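SnoaL-like domain-containing protein (PDB 3DXO) is of uncertain function, a putative isomerase of the SnoaL-like family within the NTF2 clan. Local coordinates at residues T80-R85 / D99-N104. Numbering follows the deposited sequence.
Sequences TRFSWR and DVVSLN
Asp99 N donates a hydrogen bond to Phe82 O at 2.9 Å, nearly straight at 169°. Asp99 O takes Phe82 N in return, which completes a hydrogen-bonded pair, and Arg81 CA makes a CA-H...O contact to the same oxygen. Asp99 OD2 accepts a hydrogen bond from Trp84 NE1 at 3.0 Å. The oxygen lies at the indole edge, near the ring plane. The donor comes from the syn side, but tilted out of the carboxylate plane. The bond is bent, with 131° at the hydrogen. Phe82 CE1 is 3.5 Å from Asp99 OD2, while Asp99 CB sits over one face of the phenyl ring. Phe82 CG lies between its backbone N and carbonyl carbon (chi1 61°). Phe82 CE2 meets Val101 CG2 obliquely at 3.6 Å. The backbones are antiparallel. Thr80 and Val101 form another hydrogen-bonded pair, with Val101 N to Thr80 O at 2.9 Å. Between the two pairs Arg81 faces Val100 as a non-hydrogen-bonded pair.

Strands 79-87 and 93-103 make a beta hairpin in the curved sheet expected of the NTF2-like fold. Helix 3-17 packs on the face of Thr80, Phe82, Asp99 and Val101, where Tyr12 meets Phe82 and Asp99, and His5 is hydrogen-bonded to Thr80 OG1. On the face of Arg81 and Val100, Arg81 forms salt bridges to Asp74 of its own chain and to Asp117 of the second subunit, and Val100 packs on Phe115 of that subunit. Strands 66-76 and 109-117 flank the hairpin.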
loop_
_atom_site.group_PDB
_atom_site.type_symbol
_atom_site.label_atom_id
_atom_site.label_comp_id
_atom_site.label_asym_id
_atom_site.label_seq_id
_atom_site.Cartn_x
_atom_site.Cartn_y
_atom_site.Cartn_z
ATOM N N THR B 80 5.770 4.577 -4.437
ATOM C CA THR B 80 6.704 3.471 -4.496
ATOM C C THR B 80 6.218 2.365 -3.543
ATOM O O THR B 80 5.698 2.639 -2.476
ATOM C CB THR B 80 8.116 3.925 -4.106
ATOM O OG1 THR B 80 8.564 4.907 -5.055
ATOM C CG2 THR B 80 9.081 2.739 -4.074
ATOM N N ARG B 81 6.346 1.120 -3.976
ATOM C CA ARG B 81 6.018 -0.043 -3.159
ATOM C C ARG B 81 7.183 -1.014 -3.148
ATOM O O ARG B 81 7.775 -1.306 -4.192
ATOM C CB ARG B 81 4.824 -0.813 -3.701
ATOM C CG ARG B 81 4.683 -2.171 -2.999
ATOM C CD ARG B 81 3.554 -3.032 -3.497
ATOM N NE ARG B 81 3.715 -3.449 -4.877
ATOM C CZ ARG B 81 3.042 -4.448 -5.418
ATOM N NH1 ARG B 81 2.204 -5.160 -4.692
ATOM N NH2 ARG B 81 3.214 -4.751 -6.690
ATOM N N PHE B 82 7.473 -1.541 -1.968
ATOM C CA PHE B 82 8.549 -2.496 -1.804
ATOM C C PHE B 82 8.342 -3.320 -0.562
ATOM O O PHE B 82 7.554 -2.955 0.332
ATOM C CB PHE B 82 9.902 -1.777 -1.720
ATOM C CG PHE B 82 10.014 -0.830 -0.569
ATOM C CD1 PHE B 82 10.474 -1.265 0.661
ATOM C CD2 PHE B 82 9.655 0.502 -0.713
ATOM C CE1 PHE B 82 10.565 -0.365 1.757
ATOM C CE2 PHE B 82 9.735 1.387 0.357
ATOM C CZ PHE B 82 10.190 0.959 1.587
ATOM N N SER B 83 9.056 -4.440 -0.516
ATOM C CA SER B 83 9.010 -5.344 0.631
ATOM C C SER B 83 10.403 -5.613 1.166
ATOM O O SER B 83 11.389 -5.463 0.451
ATOM C CB SER B 83 8.287 -6.637 0.297
ATOM O OG SER B 83 6.914 -6.353 0.099
ATOM N N TRP B 84 10.459 -5.980 2.450
ATOM C CA TRP B 84 11.715 -6.227 3.131
ATOM C C TRP B 84 11.545 -7.361 4.128
ATOM O O TRP B 84 10.438 -7.630 4.547
ATOM C CB TRP B 84 12.175 -4.954 3.866
ATOM C CG TRP B 84 11.132 -4.435 4.761
ATOM C CD1 TRP B 84 10.209 -3.486 4.457
ATOM C CD2 TRP B 84 10.837 -4.873 6.106
ATOM N NE1 TRP B 84 9.383 -3.274 5.537
ATOM C CE2 TRP B 84 9.735 -4.120 6.555
ATOM C CE3 TRP B 84 11.397 -5.821 6.961
ATOM C CZ2 TRP B 84 9.154 -4.299 7.822
ATOM C CZ3 TRP B 84 10.832 -5.990 8.240
ATOM C CH2 TRP B 84 9.721 -5.226 8.650
ATOM N N ARG B 85 12.657 -7.982 4.510
ATOM C CA ARG B 85 12.694 -9.063 5.471
ATOM C C ARG B 85 13.463 -8.602 6.709
ATOM O O ARG B 85 14.411 -7.816 6.602
ATOM C CB ARG B 85 13.427 -10.265 4.862
ATOM C CG ARG B 85 12.876 -10.817 3.539
ATOM C CD ARG B 85 11.397 -11.162 3.635
ATOM N NE ARG B 85 11.144 -12.123 4.692
ATOM C CZ ARG B 85 9.948 -12.392 5.189
ATOM N NH1 ARG B 85 8.885 -11.762 4.721
ATOM N NH2 ARG B 85 9.820 -13.275 6.174
ATOM N N ASP B 99 5.733 -1.862 2.325
ATOM C CA ASP B 99 5.382 -0.463 2.522
ATOM C C ASP B 99 4.960 0.234 1.237
ATOM O O ASP B 99 5.403 -0.123 0.131
ATOM C CB ASP B 99 6.586 0.331 3.046
ATOM C CG ASP B 99 7.116 -0.186 4.356
ATOM O OD1 ASP B 99 6.519 0.092 5.426
ATOM O OD2 ASP B 99 8.197 -0.815 4.301
ATOM N N VAL B 100 4.117 1.253 1.409
ATOM C CA VAL B 100 3.733 2.135 0.324
ATOM C C VAL B 100 4.230 3.504 0.777
ATOM O O VAL B 100 3.830 3.977 1.825
ATOM C CB VAL B 100 2.240 2.110 0.046
ATOM C CG1 VAL B 100 1.893 3.090 -1.100
ATOM C CG2 VAL B 100 1.851 0.701 -0.327
ATOM N N VAL B 101 5.116 4.104 -0.019
ATOM C CA VAL B 101 5.723 5.400 0.274
ATOM C C VAL B 101 5.266 6.464 -0.740
ATOM O O VAL B 101 5.135 6.171 -1.914
ATOM C CB VAL B 101 7.263 5.257 0.230
ATOM C CG1 VAL B 101 7.951 6.593 0.459
ATOM C CG2 VAL B 101 7.708 4.252 1.256
ATOM N N SER B 102 5.021 7.689 -0.289
ATOM C CA SER B 102 4.591 8.768 -1.171
ATOM C C SER B 102 5.596 9.899 -1.106
ATOM O O SER B 102 6.044 10.290 -0.024
ATOM C CB SER B 102 3.258 9.355 -0.726
ATOM O OG SER B 102 2.366 8.356 -0.299
ATOM N N LEU B 103 5.931 10.439 -2.264
ATOM C CA LEU B 103 6.814 11.572 -2.348
ATOM C C LEU B 103 5.971 12.803 -2.565
ATOM O O LEU B 103 4.946 12.732 -3.226
ATOM C CB LEU B 103 7.819 11.377 -3.486
ATOM C CG LEU B 103 9.170 10.783 -3.073
ATOM C CD1 LEU B 103 9.077 9.566 -2.125
ATOM C CD2 LEU B 103 9.977 10.454 -4.280
ATOM N N ASN B 104 6.364 13.922 -1.975
ATOM C CA ASN B 104 5.658 15.171 -2.214
ATOM C C ASN B 104 6.229 15.754 -3.508
ATOM O O ASN B 104 7.157 15.186 -4.080
ATOM C CB ASN B 104 5.767 16.129 -1.022
ATOM C CG ASN B 104 7.207 16.487 -0.667
ATOM O OD1 ASN B 104 8.122 16.329 -1.478
ATOM N ND2 ASN B 104 7.406 16.973 0.556
#